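Local atomic coordinates of heme oxygenase (Chlamydomonas reinhardtii, PDB entry 4RAJ), a protein that probably catalyses the oxygen-dependent breakdown of heme to biliverdin, as other heme oxygenases do, and is captured here without heme. Residues D51-A56 and K164-P169; Q101-Q104 and T110-A113; V103-G108 and D170-A175; G116-S119 and Y125-H128; I157-A162 and A176-G181. All coordinates share one frame; numbering follows the deposited sequence.

Interaction 1. Residues D51-A56 and K164-P169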
# COMPACT_ATOMS: atom_id res chain seq x y z
N ASP A 51 10.31 12.06 13.30
CA ASP A 51 8.96 12.64 13.28
C ASP A 51 8.48 12.90 11.85
O ASP A 51 7.30 12.71 11.53
CB ASP A 51 8.92 13.95 14.09
CG ASP A 51 9.21 13.75 15.57
OD1 ASP A 51 8.97 12.65 16.11
OD2 ASP A 51 9.68 14.72 16.21
N LEU A 52 9.39 13.35 10.99
CA LEU A 52 9.07 13.57 9.59
C LEU A 52 8.74 12.24 8.92
O LEU A 52 7.74 12.11 8.23
CB LEU A 52 10.25 14.23 8.88
CG LEU A 52 9.97 15.29 7.83
CD1 LEU A 52 8.89 16.23 8.34
CD2 LEU A 52 11.27 16.04 7.57
N TYR A 53 9.60 11.26 9.17
CA TYR A 53 9.42 9.91 8.67
C TYR A 53 8.03 9.36 9.03
O TYR A 53 7.29 8.86 8.18
CB TYR A 53 10.52 9.00 9.22
CG TYR A 53 10.33 7.54 8.93
CD1 TYR A 53 10.61 7.03 7.67
CD2 TYR A 53 9.86 6.67 9.90
CE1 TYR A 53 10.44 5.67 7.39
CE2 TYR A 53 9.69 5.33 9.64
CZ TYR A 53 9.98 4.83 8.39
OH TYR A 53 9.80 3.50 8.14
N ALA A 54 7.67 9.48 10.29
CA ALA A 54 6.41 8.93 10.80
C ALA A 54 5.19 9.67 10.25
O ALA A 54 4.15 9.07 9.98
CB ALA A 54 6.41 8.95 12.33
N LYS A 55 5.31 10.99 10.11
CA LYS A 55 4.23 11.76 9.46
C LYS A 55 4.00 11.30 8.03
O LYS A 55 2.86 11.21 7.58
CB LYS A 55 4.54 13.25 9.48
CG LYS A 55 4.08 13.92 10.75
CD LYS A 55 4.57 15.35 10.86
CE LYS A 55 5.43 15.50 12.10
NZ LYS A 55 5.37 16.88 12.67
N ALA A 56 5.09 11.01 7.33
CA ALA A 56 4.99 10.52 5.96
C ALA A 56 4.36 9.13 5.93
O ALA A 56 3.50 8.86 5.09
CB ALA A 56 6.37 10.50 5.30
N LYS A 164 18.53 0.93 10.79
CA LYS A 164 19.92 1.36 10.85
C LYS A 164 20.03 2.81 11.35
O LYS A 164 20.77 3.10 12.29
CB LYS A 164 20.58 1.23 9.48
CG LYS A 164 22.08 1.51 9.48
CD LYS A 164 22.67 1.38 8.09
CE LYS A 164 24.17 1.14 8.14
NZ LYS A 164 24.49 -0.28 8.48
N ILE A 165 19.30 3.71 10.72
CA ILE A 165 19.44 5.13 11.00
C ILE A 165 18.82 5.51 12.35
O ILE A 165 19.38 6.33 13.09
CB ILE A 165 18.82 5.96 9.87
CG1 ILE A 165 19.62 5.74 8.58
CG2 ILE A 165 18.81 7.44 10.23
CD1 ILE A 165 19.10 6.50 7.39
N PHE A 166 17.68 4.91 12.68
CA PHE A 166 16.99 5.25 13.92
C PHE A 166 17.43 4.36 15.07
O PHE A 166 16.91 4.49 16.17
CB PHE A 166 15.48 5.14 13.75
CG PHE A 166 14.91 6.13 12.77
CD1 PHE A 166 15.48 7.38 12.61
CD2 PHE A 166 13.80 5.79 12.01
CE1 PHE A 166 14.96 8.29 11.71
CE2 PHE A 166 13.27 6.70 11.10
CZ PHE A 166 13.85 7.95 10.95
N GLN A 167 18.36 3.45 14.80
CA GLN A 167 18.87 2.50 15.79
C GLN A 167 17.76 1.78 16.53
O GLN A 167 17.71 1.77 17.76
CB GLN A 167 19.78 3.23 16.79
CG GLN A 167 21.01 3.82 16.16
CD GLN A 167 21.87 4.55 17.16
OE1 GLN A 167 22.03 4.11 18.30
NE2 GLN A 167 22.42 5.68 16.75
N LEU A 168 16.87 1.17 15.77
CA LEU A 168 15.69 0.53 16.33
C LEU A 168 15.98 -0.85 16.92
O LEU A 168 16.75 -1.61 16.34
CB LEU A 168 14.61 0.39 15.26
CG LEU A 168 14.13 1.66 14.57
CD1 LEU A 168 13.19 1.30 13.42
CD2 LEU A 168 13.43 2.58 15.57
N PRO A 169 15.34 -1.18 18.05
CA PRO A 169 15.26 -2.57 18.51
C PRO A 169 14.68 -3.47 17.42
O PRO A 169 13.98 -2.99 16.52
CB PRO A 169 14.31 -2.50 19.71
CG PRO A 169 14.33 -1.08 20.14
CD PRO A 169 14.59 -0.25 18.92
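Tyr53 and Phe166 meet as an edge-to-face aromatic pair, with Phe166 supplying the edge and Tyr53 the face. The ring centroids are 5.4 Å apart and the planes stand at 65°, somewhat short of a perpendicular T. The approach is off-centre: Phe166 CE2 settles over the inner part of the tyrosine ring, 3.6 Å from Tyr53 CD2 and 3.7 Å from Tyr53 CG, far from the hydroxyl. Beside it, Phe166 CZ leans on the root of the same side chain, 3.9 Å from Tyr53 CB. Seen from the phenylalanine, Tyr53 CG lies in its ring plane, at the edge. Tyr53 CG is anti to its own backbone nitrogen (chi1 172°), which carries the phenol away from its helix; the ring's rotation about CB-CG (chi2 77°) turns a face to the incoming edge. No hydrogen bond joins the segments, and the nearest CA atoms, those of Tyr53 and Phe166, remain 10.3 Å apart, so the contact is made wholly by the two side chains. Phe166 lies near the C-terminal end of helix 155-165; at Gln167 phi turns positive and the chain leaves the helical path. Tyr53 belongs to the start of helix 50-76, where its side chain also touches Val158 and Ala162 of helix 155-165 and Phe177 of the following loop, while neighbouring Ala54 packs on Tyr106 and Leu107 of helix 96-107.

Interaction 2. Residues Q101-Q104 and T110-A113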
# COMPACT_ATOMS: atom_id res chain seq x y z
N GLN A 101 0.76 1.07 14.42
CA GLN A 101 1.74 0.80 15.47
C GLN A 101 2.98 1.69 15.35
O GLN A 101 3.46 2.25 16.33
CB GLN A 101 2.15 -0.68 15.46
CG GLN A 101 1.11 -1.59 16.07
CD GLN A 101 1.36 -3.05 15.74
OE1 GLN A 101 2.50 -3.52 15.80
NE2 GLN A 101 0.30 -3.77 15.41
N ASP A 102 3.50 1.80 14.13
CA ASP A 102 4.68 2.62 13.90
C ASP A 102 4.40 4.10 14.17
O ASP A 102 5.18 4.78 14.83
CB ASP A 102 5.18 2.44 12.46
CG ASP A 102 5.90 1.13 12.27
OD1 ASP A 102 6.21 0.45 13.28
OD2 ASP A 102 6.18 0.80 11.09
N VAL A 103 3.28 4.59 13.66
CA VAL A 103 2.93 5.99 13.87
C VAL A 103 2.80 6.31 15.37
O VAL A 103 3.29 7.34 15.84
CB VAL A 103 1.63 6.35 13.12
CG1 VAL A 103 1.09 7.71 13.57
CG2 VAL A 103 1.88 6.34 11.60
N GLN A 104 2.14 5.43 16.13
CA GLN A 104 2.03 5.66 17.57
C GLN A 104 3.40 5.57 18.23
O GLN A 104 3.73 6.38 19.11
CB GLN A 104 1.04 4.68 18.21
CG GLN A 104 -0.40 4.95 17.78
CD GLN A 104 -1.42 4.11 18.57
OE1 GLN A 104 -2.06 3.21 18.03
NE2 GLN A 104 -1.56 4.43 19.85
N THR A 110 0.12 12.41 20.95
CA THR A 110 -0.60 13.31 20.05
C THR A 110 -0.36 13.00 18.59
O THR A 110 -0.45 13.88 17.74
CB THR A 110 -0.23 14.76 20.33
OG1 THR A 110 1.18 14.92 20.13
CG2 THR A 110 -0.59 15.11 21.78
N TRP A 111 -0.08 11.73 18.28
CA TRP A 111 0.17 11.33 16.89
C TRP A 111 -0.89 11.82 15.90
O TRP A 111 -0.56 12.26 14.80
CB TRP A 111 0.31 9.80 16.79
CG TRP A 111 -0.91 8.98 17.11
CD1 TRP A 111 -1.25 8.47 18.33
CD2 TRP A 111 -1.94 8.56 16.20
NE1 TRP A 111 -2.42 7.76 18.24
CE2 TRP A 111 -2.87 7.81 16.95
CE3 TRP A 111 -2.16 8.75 14.84
CZ2 TRP A 111 -4.01 7.24 16.38
CZ3 TRP A 111 -3.29 8.18 14.27
CH2 TRP A 111 -4.20 7.44 15.03
N GLN A 112 -2.16 11.76 16.29
CA GLN A 112 -3.21 12.11 15.34
C GLN A 112 -3.15 13.58 14.95
O GLN A 112 -3.28 13.91 13.77
CB GLN A 112 -4.58 11.75 15.92
CG GLN A 112 -5.70 11.82 14.92
CD GLN A 112 -6.88 11.01 15.39
OE1 GLN A 112 -7.45 11.28 16.45
NE2 GLN A 112 -7.27 10.01 14.61
N ALA A 113 -2.94 14.46 15.92
CA ALA A 113 -2.71 15.87 15.62
C ALA A 113 -1.45 16.09 14.79
O ALA A 113 -1.45 16.94 13.90
CB ALA A 113 -2.62 16.68 16.90
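Trp111 receives two neighbouring residues of helix 96-107, Val103 and Gln104, and each makes a different kind of contact with the indole. The first is a CH-pi interaction. Gln104 CG stands over one indole face, 3.7 Å from the centroid of the five-membered ring and only 20° off its normal; its nearest ring atom is Trp111 NE1, at 3.5 Å. Beyond CG the glutamine chain runs out extended, and its amide plane is inclined 30° to the ring. The second contact is apolar: Val103 CG1 touches the six-membered part, 3.6 Å from Trp111 CE3, and lies 3.9 Å from Trp111 CB at the base of the side chain. Both are possible because Trp111 CG is tucked between its backbone nitrogen and carbonyl carbon (chi1 65°), which swings the indole back across the turn toward the preceding helix. Gln112 CB, from the next residue, lies over the opposite indole face. The geometry is that of a short connection between two consecutive helices, with Trp111 near the beginning of the short helix 111-114. The side-chain nitrogens of Gln104 and Trp111 are both donors and do not pair. Cohesion here therefore rests on dispersion and on the weak attraction of the Gln104 methylene for the indole pi electrons, with no hydrogen bond across the segments.

Interaction 3. Residues V103-G108 and D170-A175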
# COMPACT_ATOMS: atom_id res chain seq x y z
N VAL A 103 3.28 4.59 13.66
CA VAL A 103 2.93 5.99 13.87
C VAL A 103 2.80 6.31 15.37
O VAL A 103 3.29 7.34 15.84
CB VAL A 103 1.63 6.35 13.12
CG1 VAL A 103 1.09 7.71 13.57
CG2 VAL A 103 1.88 6.34 11.60
N GLN A 104 2.14 5.43 16.13
CA GLN A 104 2.03 5.66 17.57
C GLN A 104 3.40 5.57 18.23
O GLN A 104 3.73 6.38 19.11
CB GLN A 104 1.04 4.68 18.21
CG GLN A 104 -0.40 4.95 17.78
CD GLN A 104 -1.42 4.11 18.57
OE1 GLN A 104 -2.06 3.21 18.03
NE2 GLN A 104 -1.56 4.43 19.85
N HIS A 105 4.22 4.63 17.77
CA HIS A 105 5.56 4.49 18.34
C HIS A 105 6.40 5.76 18.19
O HIS A 105 6.99 6.26 19.17
CB HIS A 105 6.33 3.33 17.70
CG HIS A 105 7.74 3.23 18.20
ND1 HIS A 105 8.84 3.58 17.45
CD2 HIS A 105 8.22 2.89 19.42
CE1 HIS A 105 9.93 3.44 18.17
NE2 HIS A 105 9.59 3.01 19.37
N TYR A 106 6.45 6.30 16.98
CA TYR A 106 7.33 7.45 16.74
C TYR A 106 6.78 8.75 17.31
O TYR A 106 7.54 9.56 17.83
CB TYR A 106 7.57 7.60 15.24
CG TYR A 106 8.46 6.54 14.65
CD1 TYR A 106 9.82 6.52 14.94
CD2 TYR A 106 7.94 5.55 13.81
CE1 TYR A 106 10.64 5.55 14.41
CE2 TYR A 106 8.77 4.57 13.28
CZ TYR A 106 10.13 4.58 13.59
OH TYR A 106 10.98 3.63 13.08
N LEU A 107 5.46 8.93 17.23
CA LEU A 107 4.87 10.25 17.47
C LEU A 107 4.24 10.39 18.85
O LEU A 107 4.02 11.50 19.35
CB LEU A 107 3.84 10.57 16.39
CG LEU A 107 4.36 10.66 14.95
CD1 LEU A 107 3.27 11.15 14.03
CD2 LEU A 107 5.59 11.58 14.87
N GLY A 108 3.93 9.26 19.48
CA GLY A 108 3.45 9.28 20.85
C GLY A 108 2.01 9.75 20.99
O GLY A 108 1.21 9.60 20.08
N ASP A 170 14.94 -4.76 17.48
CA ASP A 170 14.56 -5.63 16.38
C ASP A 170 13.05 -5.83 16.24
O ASP A 170 12.58 -6.30 15.21
CB ASP A 170 15.25 -6.99 16.52
CG ASP A 170 15.51 -7.66 15.18
OD1 ASP A 170 15.42 -6.96 14.14
OD2 ASP A 170 15.82 -8.87 15.16
N ASP A 171 12.29 -5.46 17.27
CA ASP A 171 10.85 -5.75 17.30
C ASP A 171 9.97 -4.50 17.43
O ASP A 171 8.79 -4.60 17.76
CB ASP A 171 10.54 -6.70 18.46
CG ASP A 171 11.01 -6.16 19.79
OD1 ASP A 171 12.04 -5.45 19.81
OD2 ASP A 171 10.36 -6.44 20.82
N VAL A 172 10.56 -3.33 17.19
CA VAL A 172 9.83 -2.07 17.29
C VAL A 172 10.20 -1.14 16.13
O VAL A 172 11.36 -1.13 15.69
CB VAL A 172 10.14 -1.33 18.61
CG1 VAL A 172 9.12 -0.24 18.84
CG2 VAL A 172 10.15 -2.28 19.79
N GLY A 173 9.23 -0.37 15.64
CA GLY A 173 9.56 0.71 14.72
C GLY A 173 9.44 0.42 13.24
O GLY A 173 9.50 1.35 12.43
N THR A 174 9.30 -0.85 12.86
CA THR A 174 9.08 -1.17 11.45
C THR A 174 7.91 -2.11 11.25
O THR A 174 7.93 -2.95 10.35
CB THR A 174 10.35 -1.80 10.80
OG1 THR A 174 10.64 -3.08 11.39
CG2 THR A 174 11.56 -0.87 10.95
N ALA A 175 6.88 -1.97 12.09
CA ALA A 175 5.73 -2.87 12.02
C ALA A 175 4.98 -2.75 10.69
O ALA A 175 4.36 -3.71 10.24
CB ALA A 175 4.78 -2.62 13.20
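The loop between helices 155-165 and 184-200 is met by the last turn of helix 96-107, where His105 and Tyr106 reach Val172 and Gly173. His105 contributes a ring face: Val172 CG1 sits over it, shifted toward the rim, 3.3 Å from both His105 CD2 and His105 NE2 and 3.5 Å from the imidazole centroid in a CH-pi contact. With CG anti to the backbone nitrogen (chi1 176°), the imidazole projects from the helix straight into the bend of the loop. In this all-helical heme oxygenase fold the long connection after helix 155-165 is fastened to helix 96-107 partly by Tyr106, which gives it a polar anchor. The tyrosine hydroxyl donates a 2.8 Å hydrogen bond from Tyr106 OH to Gly173 O, arriving at 119° to the C=O bond and tilted 25° from the carbonyl plane. Gly173 has positive phi, and its bare CA lies 4.0 Å from His105 ND1. That nitrogen is buried by the contact and has no hydrogen-bond partner in the model; it is stationed 3.9 Å above the centre of the Tyr106 ring. One residue further along, Thr174 OG1 is hydrogen-bonded to Asp178 OD1 and to Arg163 NH1, and Ala175 N is bonded to Asp102 OD1 of helix 96-107, one turn ahead of Tyr106.

Interaction 4. Residues G116-S119 and Y125-H128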
# COMPACT_ATOMS: atom_id res chain seq x y z
N GLY A 116 -1.54 16.08 11.05
CA GLY A 116 -2.00 17.29 10.40
C GLY A 116 -3.30 17.15 9.64
O GLY A 116 -4.22 16.49 10.08
N THR A 117 -3.38 17.78 8.47
CA THR A 117 -4.57 17.63 7.64
C THR A 117 -4.27 16.75 6.44
O THR A 117 -3.16 16.79 5.90
CB THR A 117 -5.11 18.99 7.15
OG1 THR A 117 -4.12 19.63 6.33
CG2 THR A 117 -5.43 19.89 8.32
N LYS A 118 -5.25 15.98 6.00
CA LYS A 118 -5.06 15.15 4.82
C LYS A 118 -4.95 16.03 3.58
O LYS A 118 -5.74 16.96 3.42
CB LYS A 118 -6.21 14.17 4.67
CG LYS A 118 -6.41 13.28 5.89
CD LYS A 118 -7.43 12.19 5.60
CE LYS A 118 -7.68 11.34 6.83
NZ LYS A 118 -8.70 10.30 6.58
N SER A 119 -4.00 15.71 2.70
CA SER A 119 -3.91 16.38 1.41
C SER A 119 -5.14 16.08 0.56
O SER A 119 -5.85 15.10 0.81
CB SER A 119 -2.65 15.95 0.66
OG SER A 119 -2.71 14.58 0.31
N TYR A 125 -7.88 9.72 -3.18
CA TYR A 125 -7.64 8.28 -3.26
C TYR A 125 -8.58 7.55 -2.31
O TYR A 125 -9.16 6.52 -2.67
CB TYR A 125 -6.17 7.95 -2.94
CG TYR A 125 -5.72 6.54 -3.32
CD1 TYR A 125 -6.46 5.75 -4.20
CD2 TYR A 125 -4.56 6.02 -2.79
CE1 TYR A 125 -6.04 4.46 -4.54
CE2 TYR A 125 -4.13 4.74 -3.12
CZ TYR A 125 -4.87 3.96 -3.99
OH TYR A 125 -4.41 2.69 -4.29
N GLU A 126 -8.74 8.09 -1.10
CA GLU A 126 -9.69 7.51 -0.14
C GLU A 126 -11.10 7.39 -0.73
O GLU A 126 -11.77 6.37 -0.57
CB GLU A 126 -9.74 8.35 1.13
CG GLU A 126 -8.51 8.25 2.02
CD GLU A 126 -8.63 9.17 3.22
OE1 GLU A 126 -9.17 10.28 3.05
OE2 GLU A 126 -8.21 8.77 4.33
N ALA A 127 -11.52 8.44 -1.42
CA ALA A 127 -12.85 8.48 -2.04
C ALA A 127 -12.95 7.46 -3.16
O ALA A 127 -13.96 6.76 -3.29
CB ALA A 127 -13.14 9.88 -2.56
N HIS A 128 -11.88 7.36 -3.94
CA HIS A 128 -11.84 6.42 -5.06
C HIS A 128 -11.94 4.98 -4.58
O HIS A 128 -12.69 4.18 -5.14
CB HIS A 128 -10.57 6.61 -5.88
CG HIS A 128 -10.49 5.70 -7.06
ND1 HIS A 128 -11.40 5.75 -8.10
CD2 HIS A 128 -9.62 4.71 -7.37
CE1 HIS A 128 -11.09 4.83 -9.00
NE2 HIS A 128 -10.01 4.20 -8.58
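The carboxylate of Glu126 is the flat group of this contact, and Lys118 meets it at one oxygen: Lys118 NZ donates a hydrogen bond to the syn lone pair of Glu126 OE2, on the side that faces the other oxygen. A second flat group, the phenol of Tyr62 on helix 50-76, engages the Lys118 ammonium in a cation-pi interaction, and its residue also touches the Glu126 side chain. Farther along, the Tyr125 ring stacks with His220 of helix 204-227. The contact belongs to the start of helix 120-135. Ser119 holds the N-cap position, its OG bonded to Leu122 N, and Lys118 stands just ahead of it, so that the extended lysine reaches forward to a residue about two turns into the helix. The two CA atoms, of Lys118 and Glu126, are 10.2 Å apart, and both side chains are needed to cover the distance. Lys118 runs fully extended beyond CG, Glu126 likewise, and the two chains cross at about a right angle, with the ammonium at one oxygen. Both residues are partly exposed, placing the ion pair at the surface, where water may weaken its strength. The salt bridge is one-sided: Lys118 NZ is 2.8 Å from Glu126 OE2 but 3.6 Å from Glu126 OE1. The methylene carbon Lys118 CD lies about equally close to both oxygens, 3.6 Å from Glu126 OE1 and 3.7 Å from Glu126 OE2.

Interaction 5. Residues I157-A162 and A176-G181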
# COMPACT_ATOMS: atom_id res chain seq x y z
N ILE A 157 13.42 -2.80 2.20
CA ILE A 157 14.60 -1.95 2.09
C ILE A 157 14.44 -0.70 2.96
O ILE A 157 15.36 -0.31 3.68
CB ILE A 157 14.86 -1.53 0.63
CG1 ILE A 157 15.19 -2.76 -0.22
CG2 ILE A 157 16.00 -0.53 0.56
CD1 ILE A 157 15.19 -2.50 -1.71
N VAL A 158 13.26 -0.09 2.91
CA VAL A 158 12.95 1.03 3.80
C VAL A 158 13.09 0.59 5.26
O VAL A 158 13.64 1.31 6.08
CB VAL A 158 11.52 1.56 3.56
CG1 VAL A 158 11.14 2.60 4.59
CG2 VAL A 158 11.40 2.14 2.15
N LYS A 159 12.59 -0.60 5.56
CA LYS A 159 12.66 -1.16 6.90
C LYS A 159 14.11 -1.26 7.40
O LYS A 159 14.43 -0.85 8.53
CB LYS A 159 11.99 -2.53 6.91
CG LYS A 159 12.40 -3.45 8.03
CD LYS A 159 11.52 -4.67 7.99
CE LYS A 159 12.15 -5.83 8.70
NZ LYS A 159 11.18 -6.94 8.89
N ARG A 160 14.99 -1.78 6.55
CA ARG A 160 16.40 -1.92 6.90
C ARG A 160 17.07 -0.58 7.18
O ARG A 160 17.88 -0.47 8.12
CB ARG A 160 17.15 -2.67 5.79
CG ARG A 160 17.12 -4.19 5.96
CD ARG A 160 17.56 -4.91 4.69
NE ARG A 160 16.55 -5.85 4.23
CZ ARG A 160 16.48 -6.37 3.00
NH1 ARG A 160 17.38 -6.02 2.09
NH2 ARG A 160 15.52 -7.22 2.69
N TRP A 161 16.75 0.43 6.37
CA TRP A 161 17.29 1.77 6.58
C TRP A 161 16.75 2.40 7.85
O TRP A 161 17.50 2.99 8.62
CB TRP A 161 16.98 2.68 5.38
CG TRP A 161 18.00 2.62 4.30
CD1 TRP A 161 17.84 2.13 3.03
CD2 TRP A 161 19.37 3.05 4.38
NE1 TRP A 161 19.01 2.24 2.33
CE2 TRP A 161 19.96 2.80 3.14
CE3 TRP A 161 20.14 3.62 5.40
CZ2 TRP A 161 21.30 3.10 2.87
CZ3 TRP A 161 21.47 3.91 5.14
CH2 TRP A 161 22.03 3.66 3.89
N ALA A 162 15.44 2.27 8.08
CA ALA A 162 14.86 2.80 9.31
C ALA A 162 15.55 2.22 10.54
O ALA A 162 15.91 2.95 11.48
CB ALA A 162 13.35 2.51 9.37
N ALA A 176 5.06 -1.58 10.06
CA ALA A 176 4.46 -1.37 8.74
C ALA A 176 5.03 -2.34 7.71
O ALA A 176 4.35 -2.71 6.75
CB ALA A 176 4.68 0.07 8.28
N PHE A 177 6.28 -2.74 7.92
CA PHE A 177 7.03 -3.58 6.99
C PHE A 177 7.32 -5.00 7.53
O PHE A 177 8.06 -5.76 6.90
CB PHE A 177 8.35 -2.89 6.63
CG PHE A 177 8.17 -1.47 6.16
CD1 PHE A 177 7.66 -1.21 4.90
CD2 PHE A 177 8.50 -0.40 6.99
CE1 PHE A 177 7.49 0.10 4.48
CE2 PHE A 177 8.33 0.90 6.57
CZ PHE A 177 7.82 1.16 5.32
N ASP A 178 6.75 -5.34 8.67
CA ASP A 178 7.03 -6.64 9.29
C ASP A 178 6.01 -7.72 8.88
O ASP A 178 4.82 -7.43 8.70
CB ASP A 178 7.04 -6.54 10.81
CG ASP A 178 8.23 -5.74 11.35
OD1 ASP A 178 9.23 -5.51 10.62
OD2 ASP A 178 8.15 -5.33 12.51
N TYR A 179 6.50 -8.95 8.75
CA TYR A 179 5.66 -10.10 8.44
C TYR A 179 6.04 -11.23 9.38
O TYR A 179 6.79 -12.13 9.02
CB TYR A 179 5.83 -10.52 6.98
CG TYR A 179 5.35 -9.43 6.03
CD1 TYR A 179 6.18 -8.36 5.70
CD2 TYR A 179 4.07 -9.46 5.49
CE1 TYR A 179 5.74 -7.34 4.86
CE2 TYR A 179 3.62 -8.44 4.64
CZ TYR A 179 4.46 -7.39 4.33
OH TYR A 179 4.05 -6.36 3.51
N THR A 180 5.51 -11.17 10.60
CA THR A 180 5.96 -12.06 11.66
C THR A 180 5.20 -13.40 11.72
O THR A 180 5.53 -14.27 12.53
CB THR A 180 5.83 -11.37 13.02
OG1 THR A 180 4.44 -11.11 13.27
CG2 THR A 180 6.60 -10.06 13.01
N GLY A 181 4.18 -13.55 10.87
CA GLY A 181 3.47 -14.81 10.78
C GLY A 181 3.82 -15.52 9.48
O GLY A 181 4.90 -16.07 9.34
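Val158 and Lys159, successive residues of helix 155-165, lie against Phe177 and Asp178 of the loop that returns past it. The close-packed half is centred on Phe177, which is buried. Val158 CG1 presses on the far end of the phenyl ring, 3.7 Å from Phe177 CZ and 3.8 Å from Phe177 CE2, with Val158 CB over one ring face. Lys159 CB abuts Phe177 CB at 3.7 Å, so the phenylalanine side chain is met at its outer end by Val158 and at its base by Lys159. Leu57 of helix 50-76 and Met151 of helix 140-151 also touch it, and a bound PG6 molecule, probably from the crystallisation liquor, lies about 5 Å away. The outer half is polar and partly exposed. With CG anti to its backbone nitrogen (chi1 159°) and the rest of the chain extended, Lys159 runs out to the partly exposed Asp178. There Lys159 NZ forms a salt bridge with Asp178 OD1 at 3.0 Å, approaching from the anti side and 30° out of the carboxylate plane. Asp178 OD1 is shared with Thr174 OG1, its stronger partner, which helps fix the carboxylate. The contact thus ties helix 155-165 to the loop behind it. A glycine-rich stretch joins this helix to helix 140-151, an arrangement consistent with the kinked distal helix of heme oxygenases.

Overall arrangement
Interactions 1, 3 and 5 form one continuous patch around helix 155-165 and the loop after it. Interactions 1 and 3 have centres 8 Å apart, and Ala54 CB touches Tyr106 CB at 3.4 Å; between interactions 1 and 5, Tyr53 OH lies 3.4 Å from Phe177 CE2. Interaction 2 shares Val103 and Gln104 with interaction 3, and Asp102 OD2 reaches Ala176 N of interaction 5 at 2.8 Å. Interaction 4 is set apart, its centre about 17 Å from that of interaction 2, which it follows in the chain. The side chains of Tyr53 and Phe177 both come about 5 Å from a PG6 molecule, probably from crystallisation, whose site may mark part of the empty heme pocket.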